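PDB 5WIX: p-47 protein from Clostridium botulinum E1 str. 'BoNT E Beluga', which is of unknown function but has a BPI-like tubular lipid-binding (TULIP) domain fold, consistent with a possible role in binding lipids or other apolar ligands. Local coordinates for residues L98-K108 with V137-E148; I276-W285 with P297-E305. All coordinates share one frame; numbering follows the deposited sequence.

Contact 1: residues L98-K108 with V137-E148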
loop_
_atom_site.group_PDB
_atom_site.type_symbol
_atom_site.label_atom_id
_atom_site.label_comp_id
_atom_site.label_asym_id
_atom_site.label_seq_id
_atom_site.Cartn_x
_atom_site.Cartn_y
_atom_site.Cartn_z
ATOM N N LEU A 98 35.974 -13.670 20.745
ATOM C CA LEU A 98 34.557 -13.365 20.602
ATOM C C LEU A 98 33.742 -14.517 20.009
ATOM O O LEU A 98 32.581 -14.327 19.646
ATOM C CB LEU A 98 34.380 -12.108 19.744
ATOM C CG LEU A 98 35.102 -10.872 20.285
ATOM C CD1 LEU A 98 34.707 -9.585 19.543
ATOM C CD2 LEU A 98 34.845 -10.738 21.774
ATOM N N SER A 99 34.346 -15.702 19.921
ATOM C CA SER A 99 33.636 -16.902 19.473
ATOM C C SER A 99 32.409 -17.171 20.356
ATOM O O SER A 99 32.539 -17.526 21.527
ATOM C CB SER A 99 34.562 -18.128 19.481
ATOM O OG SER A 99 35.770 -17.899 18.771
ATOM N N GLY A 100 31.215 -16.978 19.796
ATOM C CA GLY A 100 29.989 -17.316 20.498
ATOM C C GLY A 100 29.293 -16.195 21.252
ATOM O O GLY A 100 28.164 -16.387 21.712
ATOM N N VAL A 101 29.943 -15.039 21.393
ATOM C CA VAL A 101 29.289 -13.894 22.035
ATOM C C VAL A 101 28.170 -13.356 21.146
ATOM O O VAL A 101 28.285 -13.322 19.914
ATOM C CB VAL A 101 30.266 -12.750 22.344
ATOM C CG1 VAL A 101 29.770 -11.953 23.546
ATOM C CG2 VAL A 101 31.641 -13.301 22.629
ATOM N N ILE A 102 27.072 -12.948 21.770
ATOM C CA ILE A 102 25.910 -12.535 20.999
ATOM C C ILE A 102 25.410 -11.156 21.439
ATOM O O ILE A 102 24.532 -11.044 22.307
ATOM C CB ILE A 102 24.783 -13.571 21.106
ATOM C CG1 ILE A 102 25.329 -14.963 20.782
ATOM C CG2 ILE A 102 23.656 -13.214 20.158
ATOM C CD1 ILE A 102 24.323 -16.066 20.940
ATOM N N PRO A 103 25.999 -10.101 20.845
ATOM C CA PRO A 103 25.618 -8.718 21.136
ATOM C C PRO A 103 24.302 -8.338 20.489
ATOM O O PRO A 103 23.893 -8.920 19.475
ATOM C CB PRO A 103 26.772 -7.895 20.547
ATOM C CG PRO A 103 27.425 -8.771 19.548
ATOM C CD PRO A 103 27.190 -10.186 19.976
ATOM N N ILE A 104 23.635 -7.357 21.078
ATOM C CA ILE A 104 22.396 -6.869 20.507
ATOM C C ILE A 104 22.477 -5.373 20.261
ATOM O O ILE A 104 22.671 -4.568 21.186
ATOM C CB ILE A 104 21.208 -7.196 21.410
ATOM C CG1 ILE A 104 21.045 -8.717 21.518
ATOM C CG2 ILE A 104 19.951 -6.528 20.887
ATOM C CD1 ILE A 104 19.719 -9.159 22.094
ATOM N N LEU A 105 22.333 -5.025 18.991
ATOM C CA LEU A 105 22.478 -3.658 18.519
ATOM C C LEU A 105 21.156 -3.084 18.055
ATOM O O LEU A 105 20.220 -3.819 17.751
ATOM C CB LEU A 105 23.478 -3.606 17.364
ATOM C CG LEU A 105 24.736 -4.422 17.621
ATOM C CD1 LEU A 105 25.587 -4.568 16.366
ATOM C CD2 LEU A 105 25.500 -3.716 18.712
ATOM N N GLU A 106 21.090 -1.762 18.013
ATOM C CA GLU A 106 20.056 -1.053 17.272
ATOM C C GLU A 106 20.769 -0.258 16.200
ATOM O O GLU A 106 21.755 0.423 16.499
ATOM C CB GLU A 106 19.235 -0.125 18.168
ATOM C CG GLU A 106 18.092 -0.798 18.897
ATOM C CD GLU A 106 17.243 0.214 19.643
ATOM O OE1 GLU A 106 16.035 -0.046 19.844
ATOM O OE2 GLU A 106 17.785 1.279 20.020
ATOM N N ILE A 107 20.301 -0.357 14.957
ATOM C CA ILE A 107 20.937 0.353 13.846
ATOM C C ILE A 107 19.952 1.135 12.964
ATOM O O ILE A 107 18.759 0.822 12.912
ATOM C CB ILE A 107 21.715 -0.612 12.935
ATOM C CG1 ILE A 107 22.367 -1.723 13.744
ATOM C CG2 ILE A 107 22.782 0.132 12.172
ATOM C CD1 ILE A 107 23.400 -2.490 12.960
ATOM N N LYS A 108 20.477 2.151 12.274
ATOM C CA LYS A 108 19.690 3.002 11.394
ATOM C C LYS A 108 19.693 2.527 9.934
ATOM O O LYS A 108 20.728 2.138 9.369
ATOM C CB LYS A 108 20.192 4.450 11.457
ATOM C CG LYS A 108 19.509 5.377 10.451
ATOM C CD LYS A 108 20.075 6.788 10.465
ATOM C CE LYS A 108 19.456 7.608 11.576
ATOM N NZ LYS A 108 19.614 9.063 11.324
ATOM N N VAL A 137 24.753 6.791 15.101
ATOM C CA VAL A 137 23.570 6.038 14.673
ATOM C C VAL A 137 23.734 4.513 14.851
ATOM O O VAL A 137 23.173 3.718 14.080
ATOM C CB VAL A 137 23.184 6.352 13.179
ATOM C CG1 VAL A 137 22.785 7.834 12.989
ATOM C CG2 VAL A 137 24.306 5.979 12.232
ATOM N N ILE A 138 24.521 4.114 15.854
ATOM C CA ILE A 138 24.532 2.728 16.363
ATOM C C ILE A 138 24.463 2.736 17.885
ATOM O O ILE A 138 25.264 3.400 18.547
ATOM C CB ILE A 138 25.791 1.914 15.995
ATOM C CG1 ILE A 138 26.076 1.913 14.507
ATOM C CG2 ILE A 138 25.629 0.474 16.455
ATOM C CD1 ILE A 138 26.975 0.750 14.085
ATOM N N VAL A 139 23.514 2.000 18.448
ATOM C CA VAL A 139 23.423 1.911 19.897
ATOM C C VAL A 139 23.691 0.441 20.287
ATOM O O VAL A 139 23.410 -0.476 19.519
ATOM C CB VAL A 139 22.029 2.465 20.409
ATOM C CG1 VAL A 139 21.647 1.892 21.760
ATOM C CG2 VAL A 139 22.040 3.994 20.489
ATOM N N SER A 140 24.300 0.222 21.447
ATOM C CA SER A 140 24.507 -1.125 21.949
ATOM C C SER A 140 23.493 -1.389 23.061
ATOM O O SER A 140 23.398 -0.614 24.033
ATOM C CB SER A 140 25.945 -1.290 22.454
ATOM O OG SER A 140 26.343 -2.644 22.434
ATOM N N ASP A 141 22.712 -2.457 22.916
ATOM C CA ASP A 141 21.652 -2.710 23.885
ATOM C C ASP A 141 22.123 -3.702 24.895
ATOM O O ASP A 141 22.082 -3.435 26.089
ATOM C CB ASP A 141 20.383 -3.216 23.217
ATOM C CG ASP A 141 19.802 -2.209 22.264
ATOM O OD1 ASP A 141 20.210 -1.034 22.318
ATOM O OD2 ASP A 141 18.939 -2.586 21.448
ATOM N N LEU A 142 22.556 -4.854 24.400
ATOM C CA LEU A 142 23.212 -5.860 25.226
ATOM C C LEU A 142 24.564 -6.119 24.648
ATOM O O LEU A 142 24.746 -5.997 23.438
ATOM C CB LEU A 142 22.426 -7.145 25.259
ATOM C CG LEU A 142 21.581 -7.279 26.501
ATOM C CD1 LEU A 142 20.603 -8.385 26.249
ATOM C CD2 LEU A 142 22.486 -7.583 27.674
ATOM N N SER A 143 25.512 -6.505 25.484
ATOM C CA SER A 143 26.886 -6.554 25.026
ATOM C C SER A 143 27.261 -7.927 24.515
ATOM O O SER A 143 28.071 -8.043 23.599
ATOM C CB SER A 143 27.803 -6.118 26.149
ATOM O OG SER A 143 29.134 -6.224 25.678
ATOM N N GLY A 144 26.654 -8.962 25.089
ATOM C CA GLY A 144 26.976 -10.327 24.720
ATOM C C GLY A 144 26.343 -11.327 25.653
ATOM O O GLY A 144 26.006 -11.013 26.789
ATOM N N LYS A 145 26.137 -12.538 25.154
ATOM C CA LYS A 145 25.454 -13.562 25.933
ATOM C C LYS A 145 26.078 -14.932 25.704
ATOM O O LYS A 145 26.221 -15.384 24.572
ATOM C CB LYS A 145 23.968 -13.591 25.582
ATOM C CG LYS A 145 23.235 -12.344 26.039
ATOM C CD LYS A 145 21.748 -12.462 25.890
ATOM C CE LYS A 145 21.370 -12.500 24.426
ATOM N NZ LYS A 145 19.889 -12.496 24.253
ATOM N N LEU A 146 26.498 -15.568 26.782
ATOM C CA LEU A 146 26.549 -14.931 28.092
ATOM C C LEU A 146 27.952 -15.255 28.615
ATOM O O LEU A 146 28.241 -15.271 29.827
ATOM C CB LEU A 146 25.436 -15.454 29.015
ATOM C CG LEU A 146 25.136 -14.744 30.347
ATOM C CD1 LEU A 146 24.266 -13.493 30.146
ATOM C CD2 LEU A 146 24.509 -15.711 31.366
ATOM N N TYR A 147 28.823 -15.519 27.646
ATOM C CA TYR A 147 30.151 -16.040 27.900
ATOM C C TYR A 147 31.128 -14.920 28.207
ATOM O O TYR A 147 32.342 -15.092 28.068
ATOM C CB TYR A 147 30.639 -16.859 26.698
ATOM N N GLU A 148 30.608 -13.777 28.641
ATOM C CA GLU A 148 31.465 -12.619 28.868
ATOM C C GLU A 148 31.817 -12.332 30.327
ATOM O O GLU A 148 31.351 -13.006 31.251
ATOM C CB GLU A 148 30.829 -11.372 28.264
ATOM C CG GLU A 148 31.098 -11.211 26.776
ATOM C CD GLU A 148 32.524 -10.772 26.468
ATOM O OE1 GLU A 148 32.711 -10.024 25.483
ATOM O OE2 GLU A 148 33.461 -11.168 27.195
#
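I104 and L142 meet in an antiparallel ladder broken by a classic beta bulge, part of an antiparallel sheet that includes strands 78-85 and 104-113 in this TULIP-fold protein. The strand axes of 104-107 and 138-140 approach to 4.8 Å at 156°. D141 and L142 both face I104, and both donate to its carbonyl: I104 O accepts D141 N at 2.7 Å, nearly along the C=O axis, and L142 N at 3.2 Å, in the carbonyl plane on a lone pair. I104 N returns a straight bond to L142 O, arriving from above that carbonyl plane. Beyond the bulge the register moves by one residue, and two reciprocal backbone bonds, E106 N to V139 O and V139 N to E106 O, both measure 3.1 Å.

The D141 carboxylate crosses the E106 side chain at about a right angle, D141 OD2 lying against E106 CG and the carboxylate planes 72° apart. E106 OE2 and D141 OD1 come within 4.1 Å, but R79 probably eases the repulsion, forming a salt bridge with D141 OD2 and a long, weak ion pair with E106 OE1. Strand 78-85, which carries R79, also bonds to the backbone of L105 and I107; L105 packs on I159 of helix 153-159.

Past P103 the ladder gives way to loop packing. V101 places CG1 anti to its backbone N (chi1 -152°), which brings it to 3.4 Å from G144 CA and 3.6 Å from E148 CG.

Contact 2: residues I276-W285 with P297-E305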
loop_
_atom_site.group_PDB
_atom_site.type_symbol
_atom_site.label_atom_id
_atom_site.label_comp_id
_atom_site.label_asym_id
_atom_site.label_seq_id
_atom_site.Cartn_x
_atom_site.Cartn_y
_atom_site.Cartn_z
ATOM N N ILE A 276 -14.937 10.950 -2.020
ATOM C CA ILE A 276 -16.210 10.633 -2.681
ATOM C C ILE A 276 -16.191 10.865 -4.205
ATOM O O ILE A 276 -15.603 11.833 -4.695
ATOM C CB ILE A 276 -17.358 11.463 -2.068
ATOM C CG1 ILE A 276 -17.643 10.984 -0.652
ATOM C CG2 ILE A 276 -18.631 11.356 -2.898
ATOM C CD1 ILE A 276 -18.924 11.546 -0.072
ATOM N N ILE A 277 -16.832 9.973 -4.951
ATOM C CA ILE A 277 -16.995 10.166 -6.385
ATOM C C ILE A 277 -18.244 10.984 -6.721
ATOM O O ILE A 277 -19.373 10.513 -6.542
ATOM C CB ILE A 277 -17.094 8.831 -7.115
ATOM C CG1 ILE A 277 -15.799 8.032 -6.941
ATOM C CG2 ILE A 277 -17.389 9.069 -8.588
ATOM C CD1 ILE A 277 -15.776 6.655 -7.646
ATOM N N LYS A 278 -18.053 12.203 -7.204
ATOM C CA LYS A 278 -19.176 12.943 -7.756
ATOM C C LYS A 278 -19.009 13.174 -9.262
ATOM O O LYS A 278 -17.900 13.113 -9.796
ATOM C CB LYS A 278 -19.348 14.266 -7.021
ATOM C CG LYS A 278 -19.889 14.114 -5.609
ATOM C CD LYS A 278 -20.571 15.408 -5.178
ATOM C CE LYS A 278 -21.189 15.302 -3.795
ATOM N NZ LYS A 278 -20.151 15.224 -2.729
ATOM N N ASN A 279 -20.115 13.408 -9.958
ATOM C CA ASN A 279 -20.044 13.787 -11.369
ATOM C C ASN A 279 -19.624 15.254 -11.549
ATOM O O ASN A 279 -20.005 16.134 -10.758
ATOM C CB ASN A 279 -21.383 13.538 -12.047
ATOM C CG ASN A 279 -22.497 14.373 -11.455
ATOM O OD1 ASN A 279 -22.537 14.630 -10.250
ATOM N ND2 ASN A 279 -23.413 14.805 -12.308
ATOM N N LYS A 280 -18.823 15.513 -12.581
ATOM C CA LYS A 280 -18.287 16.857 -12.822
ATOM C C LYS A 280 -19.334 17.683 -13.530
ATOM O O LYS A 280 -19.360 18.909 -13.432
ATOM C CB LYS A 280 -16.996 16.800 -13.657
ATOM C CG LYS A 280 -16.289 18.154 -13.864
ATOM C CD LYS A 280 -15.121 18.062 -14.873
ATOM C CE LYS A 280 -13.906 17.302 -14.322
ATOM N NZ LYS A 280 -12.791 17.199 -15.317
ATOM N N ASN A 281 -20.211 16.971 -14.233
ATOM C CA ASN A 281 -21.219 17.559 -15.101
ATOM C C ASN A 281 -22.211 16.510 -15.595
ATOM O O ASN A 281 -22.183 15.354 -15.144
ATOM C CB ASN A 281 -20.557 18.249 -16.292
ATOM C CG ASN A 281 -19.509 17.378 -16.963
ATOM O OD1 ASN A 281 -19.689 16.171 -17.128
ATOM N ND2 ASN A 281 -18.396 17.991 -17.344
ATOM N N THR A 282 -23.065 16.913 -16.536
ATOM C CA THR A 282 -24.128 16.048 -17.024
ATOM C C THR A 282 -23.540 14.795 -17.675
ATOM O O THR A 282 -22.664 14.878 -18.543
ATOM C CB THR A 282 -25.055 16.785 -18.034
ATOM O OG1 THR A 282 -25.560 17.997 -17.452
ATOM C CG2 THR A 282 -26.228 15.892 -18.427
ATOM N N LEU A 283 -24.014 13.634 -17.236
ATOM C CA LEU A 283 -23.610 12.372 -17.837
ATOM C C LEU A 283 -24.589 11.963 -18.936
ATOM O O LEU A 283 -25.773 11.729 -18.667
ATOM C CB LEU A 283 -23.521 11.275 -16.767
ATOM C CG LEU A 283 -22.877 11.725 -15.456
ATOM C CD1 LEU A 283 -22.942 10.614 -14.398
ATOM C CD2 LEU A 283 -21.442 12.173 -15.695
ATOM N N ASN A 284 -24.109 11.862 -20.172
ATOM C CA ASN A 284 -25.016 11.507 -21.270
ATOM C C ASN A 284 -25.090 10.003 -21.489
ATOM O O ASN A 284 -24.178 9.385 -22.073
ATOM C CB ASN A 284 -24.597 12.220 -22.553
ATOM C CG ASN A 284 -24.519 13.732 -22.373
ATOM O OD1 ASN A 284 -25.462 14.372 -21.898
ATOM N ND2 ASN A 284 -23.371 14.305 -22.726
ATOM N N TRP A 285 -26.172 9.405 -20.999
ATOM C CA TRP A 285 -26.326 7.963 -21.128
ATOM C C TRP A 285 -26.394 7.545 -22.585
ATOM O O TRP A 285 -26.730 8.337 -23.474
ATOM C CB TRP A 285 -27.572 7.482 -20.407
ATOM C CG TRP A 285 -27.496 6.062 -20.022
ATOM C CD1 TRP A 285 -28.076 5.007 -20.654
ATOM C CD2 TRP A 285 -26.794 5.525 -18.904
ATOM N NE1 TRP A 285 -27.785 3.835 -19.996
ATOM C CE2 TRP A 285 -26.998 4.128 -18.915
ATOM C CE3 TRP A 285 -26.012 6.085 -17.894
ATOM C CZ2 TRP A 285 -26.445 3.288 -17.961
ATOM C CZ3 TRP A 285 -25.463 5.250 -16.951
ATOM C CH2 TRP A 285 -25.683 3.862 -16.989
ATOM N N PRO A 297 -31.299 8.914 -21.817
ATOM C CA PRO A 297 -31.501 9.577 -20.523
ATOM C C PRO A 297 -30.250 10.303 -20.099
ATOM O O PRO A 297 -29.186 10.004 -20.635
ATOM C CB PRO A 297 -31.825 8.423 -19.588
ATOM C CG PRO A 297 -31.077 7.273 -20.181
ATOM C CD PRO A 297 -31.125 7.458 -21.672
ATOM N N GLU A 298 -30.372 11.252 -19.177
ATOM C CA GLU A 298 -29.189 11.923 -18.652
ATOM C C GLU A 298 -29.246 12.041 -17.138
ATOM O O GLU A 298 -30.205 12.580 -16.574
ATOM C CB GLU A 298 -29.015 13.302 -19.289
ATOM C CG GLU A 298 -30.214 14.192 -19.160
ATOM C CD GLU A 298 -30.191 15.343 -20.148
ATOM O OE1 GLU A 298 -29.783 16.446 -19.718
ATOM O OE2 GLU A 298 -30.579 15.150 -21.335
ATOM N N ILE A 299 -28.205 11.528 -16.487
ATOM C CA ILE A 299 -28.042 11.695 -15.054
ATOM C C ILE A 299 -27.442 13.070 -14.763
ATOM O O ILE A 299 -26.419 13.444 -15.346
ATOM C CB ILE A 299 -27.142 10.599 -14.453
ATOM C CG1 ILE A 299 -27.716 9.208 -14.741
ATOM C CG2 ILE A 299 -27.064 10.789 -12.964
ATOM C CD1 ILE A 299 -26.722 8.226 -15.341
ATOM N N ASN A 300 -28.066 13.813 -13.856
ATOM C CA ASN A 300 -27.673 15.197 -13.615
ATOM C C ASN A 300 -26.756 15.444 -12.424
ATOM O O ASN A 300 -25.923 16.356 -12.474
ATOM C CB ASN A 300 -28.919 16.050 -13.459
ATOM C CG ASN A 300 -29.483 16.460 -14.780
ATOM O OD1 ASN A 300 -28.737 16.832 -15.689
ATOM N ND2 ASN A 300 -30.802 16.373 -14.915
ATOM N N ASP A 301 -26.941 14.674 -11.349
ATOM C CA ASP A 301 -25.957 14.604 -10.261
ATOM C C ASP A 301 -25.750 13.147 -9.821
ATOM O O ASP A 301 -26.692 12.347 -9.750
ATOM C CB ASP A 301 -26.357 15.489 -9.075
ATOM C CG ASP A 301 -27.773 15.250 -8.603
ATOM O OD1 ASP A 301 -28.242 14.093 -8.624
ATOM O OD2 ASP A 301 -28.419 16.237 -8.191
ATOM N N PHE A 302 -24.497 12.807 -9.548
ATOM C CA PHE A 302 -24.114 11.422 -9.322
ATOM C C PHE A 302 -23.161 11.358 -8.161
ATOM O O PHE A 302 -22.268 12.194 -8.045
ATOM C CB PHE A 302 -23.468 10.852 -10.569
ATOM C CG PHE A 302 -22.970 9.442 -10.429
ATOM C CD1 PHE A 302 -23.716 8.382 -10.934
ATOM C CD2 PHE A 302 -21.739 9.180 -9.865
ATOM C CE1 PHE A 302 -23.256 7.086 -10.849
ATOM C CE2 PHE A 302 -21.274 7.891 -9.772
ATOM C CZ PHE A 302 -22.030 6.839 -10.270
ATOM N N SER A 303 -23.345 10.356 -7.313
ATOM C CA SER A 303 -22.500 10.213 -6.140
ATOM C C SER A 303 -22.261 8.741 -5.800
ATOM O O SER A 303 -23.189 7.931 -5.779
ATOM C CB SER A 303 -23.116 10.934 -4.951
ATOM O OG SER A 303 -23.275 10.021 -3.880
ATOM N N MET A 304 -21.000 8.407 -5.560
ATOM C CA MET A 304 -20.616 7.082 -5.093
ATOM C C MET A 304 -19.618 7.244 -3.949
ATOM O O MET A 304 -18.481 7.648 -4.180
ATOM C CB MET A 304 -20.010 6.264 -6.233
ATOM C CG MET A 304 -19.988 4.753 -6.005
ATOM S SD MET A 304 -19.254 3.805 -7.377
ATOM C CE MET A 304 -20.310 2.354 -7.447
ATOM N N GLU A 305 -20.049 6.975 -2.716
ATOM C CA GLU A 305 -19.152 7.015 -1.543
ATOM C C GLU A 305 -18.974 5.617 -0.941
ATOM O O GLU A 305 -19.853 4.759 -1.069
ATOM C CB GLU A 305 -19.673 7.999 -0.471
ATOM C CG GLU A 305 -20.753 7.456 0.472
ATOM C CD GLU A 305 -21.291 8.511 1.448
ATOM O OE1 GLU A 305 -21.624 9.628 0.995
ATOM O OE2 GLU A 305 -21.385 8.224 2.666
#
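Two short antiparallel ladders with a loop between them make up this part of an antiparallel sheet in the TULIP-like fold, strands 275-279 and 283-284 both pairing with 293-307. The axes of 276-279 and 302-305 run 4.7 Å apart at 171°. In the first ladder I277 and M304 form the hydrogen-bonded pair, with M304 N 2.8 Å from I277 O and in its carbonyl plane; in the second, L283 N lies 3.1 Å from I299 O, and the return bond is weak.

N279 spans the join. Its CG sits between the backbone N and the carbonyl carbon (chi1 62°), a position from which OD1 and ND2 both meet segment 297-305. N279 OD1 accepts F302 N at 2.8 Å, the donor standing 75° out of the amide carbonyl plane, while N279 ND2 bonds N281 O in its own loop and, weakly, N300 O.

The apolar face holds I277, L283, I299, F302 and M304. L283 CD1 lies 3.9 Å from F302 CB, the side chains crossing at about a right angle, and I277 CG2 meets the F302 ring at its edge. I299 CD1 approaches W285 CE3 obliquely, and P297 CG comes 3.5 Å from W285 CB. Helix 240-252 lies against I277 and M304, while W285 NE1 donates a hydrogen bond to S386 OG. N279 N still donates to F302 O, which implies that the asparagine amide supplements the backbone pairing at the break.

Both contacts are antiparallel pairings interrupted by a one-residue register shift, yet they lie in different sheets on opposite sides of the chain's centre, about 62 Å apart between centres and about 37 Å between nearest atoms. Each is partly buried, with seven buried residues. In contact 1 the irregularity is a bulge handled by backbone donors alone, and charged groups linked to R79 gather beside it; in contact 2 a loop separates the ladders and a side-chain amide makes the connection. The covering helices also differ: 153-159 lies against one face of contact 1, whereas 240-252 packs on the apolar face of contact 2. The rings of W285 and F302 take part in contact 2, while no aromatic ring is modelled across contact 1.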